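Local coordinates for conserved protein O27018 (Methanothermobacter thermautotrophicus, PDB 3BEY), which is of unconfirmed function but belongs to the carboxymuconolactone decarboxylase (AhpD-like) family and may have peroxiredoxin activity, at residues R35-A47 with A64-A78. Residues are numbered along the deposited sequence; the frame is centred on the assembly and turned at random.
Sequences REKLLISVACSVA and AGITEGELAEAAAVA
E70 OE2 takes two N-H groups of R35, NH1 at 2.6 Å and, weakly, NH2 at 3.3 Å. This salt bridge ties helix 34-47 to the start of helix 68-90 in the all-helical AhpD-like fold. OE2 lies close to the guanidinium plane, but NH1 comes from above the carboxylate plane. With CG set opposite the backbone N (chi1 173°), the R35 chain runs extended to NE and brings NH1 to E70. Its NE pairs with E36 of a second subunit. The other carboxylate oxygen, E70 OE1, accepts from T67 N at 3.2 Å. With T67 OG1 accepting from G69 N, this makes a capping box. Were E70 cut back to alanine, T67 N would probably lose its side-chain acceptor and R35 this carboxylate. Beside the bridge, I66 is buried: CD1 lies on L38 CB and CG2 on L39 CD2. L39 CD2 also meets L71 CD1 at 4.0 Å. V42 CG1 meets L71 CG, and the two side chains cross at about a right angle. Farther along, small alanines probably allow the close approach; the axes of 35-47 and 68-78 come within 7.9 Å, crossing at -46°. A43 CB packs against A74 CB at 3.9 Å, and A78 CB touches both V46 CG1 and A47 CB.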
ATOM      1  N   ARG D  35      -5.115  12.371 -23.579  1.00 34.96           N
ATOM      2  CA  ARG D  35      -6.188  12.595 -22.634  1.00 34.65           C
ATOM      3  C   ARG D  35      -6.327  11.401 -21.686  1.00 33.39           C
ATOM      4  O   ARG D  35      -6.382  11.559 -20.468  1.00 31.39           O
ATOM      5  CB  ARG D  35      -7.500  12.819 -23.390  1.00 33.96           C
ATOM      6  CG  ARG D  35      -8.719  12.900 -22.507  1.00 36.53           C
ATOM      7  CD  ARG D  35      -9.967  13.140 -23.331  1.00 40.67           C
ATOM      8  NE  ARG D  35     -11.184  12.929 -22.551  1.00 44.86           N
ATOM      9  CZ  ARG D  35     -11.698  13.810 -21.700  1.00 45.55           C
ATOM     10  NH1 ARG D  35     -12.807  13.511 -21.036  1.00 46.91           N
ATOM     11  NH2 ARG D  35     -11.123  14.993 -21.528  1.00 44.98           N
ATOM     12  N   GLU D  36      -6.376  10.205 -22.259  1.00 31.97           N
ATOM     13  CA  GLU D  36      -6.537   8.995 -21.473  1.00 31.41           C
ATOM     14  C   GLU D  36      -5.369   8.767 -20.515  1.00 29.94           C
ATOM     15  O   GLU D  36      -5.578   8.463 -19.342  1.00 28.05           O
ATOM     16  CB  GLU D  36      -6.739   7.811 -22.418  1.00 32.36           C
ATOM     17  CG  GLU D  36      -7.905   8.050 -23.372  1.00 35.48           C
ATOM     18  CD  GLU D  36      -7.974   7.048 -24.512  1.00 39.33           C
ATOM     19  OE1 GLU D  36      -6.911   6.720 -25.091  1.00 39.88           O
ATOM     20  OE2 GLU D  36      -9.100   6.601 -24.840  1.00 41.87           O
ATOM     21  N   LYS D  37      -4.147   8.944 -21.005  1.00 29.37           N
ATOM     22  CA  LYS D  37      -2.966   8.773 -20.164  1.00 29.51           C
ATOM     23  C   LYS D  37      -2.914   9.784 -19.012  1.00 28.98           C
ATOM     24  O   LYS D  37      -2.425   9.469 -17.925  1.00 30.52           O
ATOM     25  CB  LYS D  37      -1.700   8.857 -21.015  1.00 28.76           C
ATOM     26  CG  LYS D  37      -1.534   7.654 -21.949  1.00 31.38           C
ATOM     27  CD  LYS D  37      -0.447   7.880 -22.994  1.00 33.77           C
ATOM     28  CE  LYS D  37      -0.865   8.950 -24.002  1.00 33.14           C
ATOM     29  NZ  LYS D  37       0.130   9.126 -25.081  1.00 33.73           N
ATOM     30  N   LEU D  38      -3.432  10.988 -19.238  1.00 27.52           N
ATOM     31  CA  LEU D  38      -3.449  12.013 -18.198  1.00 27.39           C
ATOM     32  C   LEU D  38      -4.455  11.642 -17.108  1.00 26.61           C
ATOM     33  O   LEU D  38      -4.138  11.702 -15.923  1.00 27.70           O
ATOM     34  CB  LEU D  38      -3.801  13.385 -18.792  1.00 27.31           C
ATOM     35  CG  LEU D  38      -2.691  14.044 -19.619  1.00 29.72           C
ATOM     36  CD1 LEU D  38      -3.235  15.267 -20.332  1.00 28.07           C
ATOM     37  CD2 LEU D  38      -1.525  14.423 -18.716  1.00 28.77           C
ATOM     38  N   LEU D  39      -5.667  11.272 -17.508  1.00 23.69           N
ATOM     39  CA  LEU D  39      -6.678  10.860 -16.544  1.00 23.86           C
ATOM     40  C   LEU D  39      -6.165   9.639 -15.769  1.00 24.33           C
ATOM     41  O   LEU D  39      -6.278   9.567 -14.544  1.00 25.69           O
ATOM     42  CB  LEU D  39      -7.983  10.500 -17.260  1.00 21.36           C
ATOM     43  CG  LEU D  39      -8.758  11.644 -17.927  1.00 20.03           C
ATOM     44  CD1 LEU D  39      -9.673  11.078 -18.988  1.00 14.89           C
ATOM     45  CD2 LEU D  39      -9.543  12.432 -16.857  1.00 16.75           C
ATOM     46  N   ILE D  40      -5.591   8.681 -16.483  1.00 23.18           N
ATOM     47  CA  ILE D  40      -5.073   7.489 -15.836  1.00 24.43           C
ATOM     48  C   ILE D  40      -3.986   7.826 -14.811  1.00 24.61           C
ATOM     49  O   ILE D  40      -3.967   7.249 -13.726  1.00 23.52           O
ATOM     50  CB  ILE D  40      -4.543   6.488 -16.890  1.00 23.27           C
ATOM     51  CG1 ILE D  40      -5.719   5.944 -17.700  1.00 21.76           C
ATOM     52  CG2 ILE D  40      -3.825   5.320 -16.224  1.00 21.24           C
ATOM     53  CD1 ILE D  40      -5.284   5.186 -18.913  1.00 24.41           C
ATOM     54  N   SER D  41      -3.100   8.768 -15.153  1.00 24.60           N
ATOM     55  CA  SER D  41      -2.018   9.181 -14.255  1.00 22.96           C
ATOM     56  C   SER D  41      -2.549   9.783 -12.972  1.00 21.85           C
ATOM     57  O   SER D  41      -1.981   9.584 -11.897  1.00 23.13           O
ATOM     58  CB  SER D  41      -1.117  10.227 -14.907  1.00 21.58           C
ATOM     59  OG  SER D  41      -0.390   9.693 -15.986  1.00 28.10           O
ATOM     60  N   VAL D  42      -3.624  10.545 -13.085  1.00 19.59           N
ATOM     61  CA  VAL D  42      -4.187  11.167 -11.913  1.00 21.43           C
ATOM     62  C   VAL D  42      -4.861  10.114 -11.041  1.00 22.46           C
ATOM     63  O   VAL D  42      -4.551  10.000  -9.854  1.00 21.26           O
ATOM     64  CB  VAL D  42      -5.194  12.274 -12.302  1.00 23.05           C
ATOM     65  CG1 VAL D  42      -5.931  12.775 -11.058  1.00 23.56           C
ATOM     66  CG2 VAL D  42      -4.457  13.421 -12.978  1.00 20.17           C
ATOM     67  N   ALA D  43      -5.759   9.335 -11.639  1.00 23.11           N
ATOM     68  CA  ALA D  43      -6.478   8.296 -10.911  1.00 23.06           C
ATOM     69  C   ALA D  43      -5.532   7.317 -10.208  1.00 23.90           C
ATOM     70  O   ALA D  43      -5.803   6.896  -9.084  1.00 24.88           O
ATOM     71  CB  ALA D  43      -7.404   7.554 -11.850  1.00 22.28           C
ATOM     72  N   CYS D  44      -4.432   6.954 -10.864  1.00 23.86           N
ATOM     73  CA  CYS D  44      -3.456   6.040 -10.272  1.00 23.68           C
ATOM     74  C   CYS D  44      -2.698   6.689  -9.117  1.00 24.19           C
ATOM     75  O   CYS D  44      -2.355   6.022  -8.137  1.00 24.13           O
ATOM     76  CB  CYS D  44      -2.455   5.567 -11.324  1.00 24.89           C
ATOM     77  SG  CYS D  44      -3.055   4.215 -12.335  1.00 26.75           S
ATOM     78  N   SER D  45      -2.431   7.988  -9.242  1.00 23.19           N
ATOM     79  CA  SER D  45      -1.736   8.735  -8.193  1.00 23.25           C
ATOM     80  C   SER D  45      -2.581   8.694  -6.936  1.00 22.57           C
ATOM     81  O   SER D  45      -2.058   8.585  -5.826  1.00 21.11           O
ATOM     82  CB  SER D  45      -1.544  10.202  -8.594  1.00 22.14           C
ATOM     83  OG  SER D  45      -0.760  10.310  -9.766  1.00 26.55           O
ATOM     84  N   VAL D  46      -3.894   8.787  -7.138  1.00 21.27           N
ATOM     85  CA  VAL D  46      -4.856   8.779  -6.051  1.00 22.12           C
ATOM     86  C   VAL D  46      -4.979   7.391  -5.421  1.00 23.32           C
ATOM     87  O   VAL D  46      -5.012   7.267  -4.197  1.00 24.18           O
ATOM     88  CB  VAL D  46      -6.248   9.260  -6.554  1.00 21.87           C
ATOM     89  CG1 VAL D  46      -7.333   8.996  -5.505  1.00 20.29           C
ATOM     90  CG2 VAL D  46      -6.181  10.751  -6.862  1.00 21.28           C
ATOM     91  N   ALA D  47      -5.042   6.360  -6.266  1.00 23.71           N
ATOM     92  CA  ALA D  47      -5.174   4.979  -5.818  1.00 24.96           C
ATOM     93  C   ALA D  47      -3.977   4.563  -4.976  1.00 26.56           C
ATOM     94  O   ALA D  47      -4.110   3.817  -4.010  1.00 27.57           O
ATOM     95  CB  ALA D  47      -5.305   4.055  -7.017  1.00 25.52           C
ATOM     96  N   ALA D  64      -3.617  20.765 -19.860  1.00 45.00           N
ATOM     97  CA  ALA D  64      -3.911  20.049 -21.096  1.00 43.95           C
ATOM     98  C   ALA D  64      -5.380  20.225 -21.451  1.00 42.23           C
ATOM     99  O   ALA D  64      -5.864  19.662 -22.430  1.00 41.84           O
ATOM    100  CB  ALA D  64      -3.591  18.568 -20.938  1.00 45.99           C
ATOM    101  N   GLY D  65      -6.096  20.986 -20.631  1.00 40.19           N
ATOM    102  CA  GLY D  65      -7.492  21.243 -20.915  1.00 38.64           C
ATOM    103  C   GLY D  65      -8.513  20.326 -20.288  1.00 38.75           C
ATOM    104  O   GLY D  65      -9.686  20.371 -20.656  1.00 37.77           O
ATOM    105  N   ILE D  66      -8.088  19.492 -19.348  1.00 39.18           N
ATOM    106  CA  ILE D  66      -9.022  18.597 -18.683  1.00 39.06           C
ATOM    107  C   ILE D  66      -9.588  19.312 -17.456  1.00 40.04           C
ATOM    108  O   ILE D  66      -8.843  19.920 -16.689  1.00 41.74           O
ATOM    109  CB  ILE D  66      -8.316  17.280 -18.264  1.00 39.10           C
ATOM    110  CG1 ILE D  66      -7.773  16.581 -19.514  1.00 37.17           C
ATOM    111  CG2 ILE D  66      -9.288  16.371 -17.514  1.00 35.10           C
ATOM    112  CD1 ILE D  66      -7.147  15.234 -19.262  1.00 37.02           C
ATOM    113  N   THR D  67     -10.903  19.250 -17.280  1.00 41.28           N
ATOM    114  CA  THR D  67     -11.562  19.907 -16.151  1.00 43.56           C
ATOM    115  C   THR D  67     -11.402  19.156 -14.834  1.00 44.47           C
ATOM    116  O   THR D  67     -11.100  17.959 -14.824  1.00 44.85           O
ATOM    117  CB  THR D  67     -13.070  20.070 -16.403  1.00 45.11           C
ATOM    118  OG1 THR D  67     -13.672  20.750 -15.293  1.00 49.44           O
ATOM    119  CG2 THR D  67     -13.728  18.712 -16.558  1.00 44.62           C
ATOM    120  N   GLU D  68     -11.615  19.862 -13.725  1.00 44.02           N
ATOM    121  CA  GLU D  68     -11.509  19.256 -12.406  1.00 44.33           C
ATOM    122  C   GLU D  68     -12.649  18.262 -12.228  1.00 43.06           C
ATOM    123  O   GLU D  68     -12.577  17.359 -11.397  1.00 43.66           O
ATOM    124  CB  GLU D  68     -11.592  20.326 -11.312  1.00 47.24           C
ATOM    125  CG  GLU D  68     -10.507  21.389 -11.392  1.00 50.94           C
ATOM    126  CD  GLU D  68     -10.607  22.416 -10.278  1.00 52.73           C
ATOM    127  OE1 GLU D  68     -11.689  23.022 -10.124  1.00 54.78           O
ATOM    128  OE2 GLU D  68      -9.603  22.622  -9.558  1.00 54.30           O
ATOM    129  N   GLY D  69     -13.701  18.434 -13.019  1.00 40.53           N
ATOM    130  CA  GLY D  69     -14.842  17.545 -12.925  1.00 39.50           C
ATOM    131  C   GLY D  69     -14.530  16.165 -13.459  1.00 39.13           C
ATOM    132  O   GLY D  69     -14.904  15.154 -12.862  1.00 39.47           O
ATOM    133  N   GLU D  70     -13.846  16.112 -14.595  1.00 36.81           N
ATOM    134  CA  GLU D  70     -13.493  14.836 -15.187  1.00 35.36           C
ATOM    135  C   GLU D  70     -12.414  14.190 -14.327  1.00 33.52           C
ATOM    136  O   GLU D  70     -12.341  12.973 -14.204  1.00 33.68           O
ATOM    137  CB  GLU D  70     -13.005  15.052 -16.619  1.00 36.91           C
ATOM    138  CG  GLU D  70     -14.092  15.631 -17.532  1.00 41.06           C
ATOM    139  CD  GLU D  70     -13.557  16.139 -18.867  1.00 42.78           C
ATOM    140  OE1 GLU D  70     -12.741  17.089 -18.861  1.00 41.53           O
ATOM    141  OE2 GLU D  70     -13.957  15.585 -19.920  1.00 44.53           O
ATOM    142  N   LEU D  71     -11.588  15.027 -13.718  1.00 32.43           N
ATOM    143  CA  LEU D  71     -10.515  14.564 -12.864  1.00 31.16           C
ATOM    144  C   LEU D  71     -11.077  13.946 -11.578  1.00 31.77           C
ATOM    145  O   LEU D  71     -10.582  12.919 -11.101  1.00 30.19           O
ATOM    146  CB  LEU D  71      -9.600  15.740 -12.540  1.00 31.39           C
ATOM    147  CG  LEU D  71      -8.126  15.622 -12.916  1.00 33.22           C
ATOM    148  CD1 LEU D  71      -7.963  15.019 -14.307  1.00 32.06           C
ATOM    149  CD2 LEU D  71      -7.497  17.007 -12.842  1.00 35.34           C
ATOM    150  N   ALA D  72     -12.116  14.567 -11.022  1.00 31.51           N
ATOM    151  CA  ALA D  72     -12.726  14.063  -9.798  1.00 30.05           C
ATOM    152  C   ALA D  72     -13.352  12.694 -10.033  1.00 30.74           C
ATOM    153  O   ALA D  72     -13.435  11.878  -9.115  1.00 30.70           O
ATOM    154  CB  ALA D  72     -13.777  15.034  -9.291  1.00 30.45           C
ATOM    155  N   GLU D  73     -13.800  12.454 -11.264  1.00 30.71           N
ATOM    156  CA  GLU D  73     -14.411  11.181 -11.638  1.00 30.74           C
ATOM    157  C   GLU D  73     -13.329  10.123 -11.750  1.00 29.53           C
ATOM    158  O   GLU D  73     -13.558   8.959 -11.433  1.00 31.46           O
ATOM    159  CB  GLU D  73     -15.147  11.321 -12.972  1.00 31.60           C
ATOM    160  CG  GLU D  73     -15.530  10.002 -13.643  1.00 33.33           C
ATOM    161  CD  GLU D  73     -16.454   9.133 -12.797  1.00 35.08           C
ATOM    162  OE1 GLU D  73     -16.875   9.573 -11.701  1.00 34.89           O
ATOM    163  OE2 GLU D  73     -16.753   8.003 -13.239  1.00 33.42           O
ATOM    164  N   ALA D  74     -12.153  10.538 -12.210  1.00 28.58           N
ATOM    165  CA  ALA D  74     -11.018   9.644 -12.344  1.00 27.28           C
ATOM    166  C   ALA D  74     -10.651   9.153 -10.952  1.00 27.23           C
ATOM    167  O   ALA D  74     -10.396   7.972 -10.751  1.00 27.06           O
ATOM    168  CB  ALA D  74      -9.836  10.379 -12.968  1.00 26.52           C
ATOM    169  N   ALA D  75     -10.626  10.069  -9.991  1.00 26.57           N
ATOM    170  CA  ALA D  75     -10.300   9.716  -8.613  1.00 26.16           C
ATOM    171  C   ALA D  75     -11.376   8.803  -8.044  1.00 25.00           C
ATOM    172  O   ALA D  75     -11.074   7.802  -7.391  1.00 25.65           O
ATOM    173  CB  ALA D  75     -10.180  10.977  -7.752  1.00 25.68           C
ATOM    174  N   ALA D  76     -12.632   9.162  -8.292  1.00 23.39           N
ATOM    175  CA  ALA D  76     -13.772   8.386  -7.823  1.00 22.31           C
ATOM    176  C   ALA D  76     -13.638   6.911  -8.206  1.00 21.06           C
ATOM    177  O   ALA D  76     -14.036   6.027  -7.444  1.00 19.37           O
ATOM    178  CB  ALA D  76     -15.056   8.954  -8.399  1.00 23.88           C
ATOM    179  N   VAL D  77     -13.091   6.651  -9.389  1.00 18.17           N
ATOM    180  CA  VAL D  77     -12.904   5.277  -9.837  1.00 19.02           C
ATOM    181  C   VAL D  77     -11.764   4.643  -9.033  1.00 20.43           C
ATOM    182  O   VAL D  77     -11.787   3.441  -8.748  1.00 20.10           O
ATOM    183  CB  VAL D  77     -12.571   5.217 -11.353  1.00 18.09           C
ATOM    184  CG1 VAL D  77     -12.303   3.776 -11.775  1.00 19.07           C
ATOM    185  CG2 VAL D  77     -13.731   5.789 -12.162  1.00 17.03           C
ATOM    186  N   ALA D  78     -10.766   5.450  -8.674  1.00 19.23           N
ATOM    187  CA  ALA D  78      -9.650   4.948  -7.889  1.00 21.00           C
ATOM    188  C   ALA D  78     -10.196   4.505  -6.537  1.00 21.51           C
ATOM    189  O   ALA D  78      -9.800   3.469  -6.006  1.00 21.82           O
ATOM    190  CB  ALA D  78      -8.591   6.037  -7.692  1.00 20.41           C
TER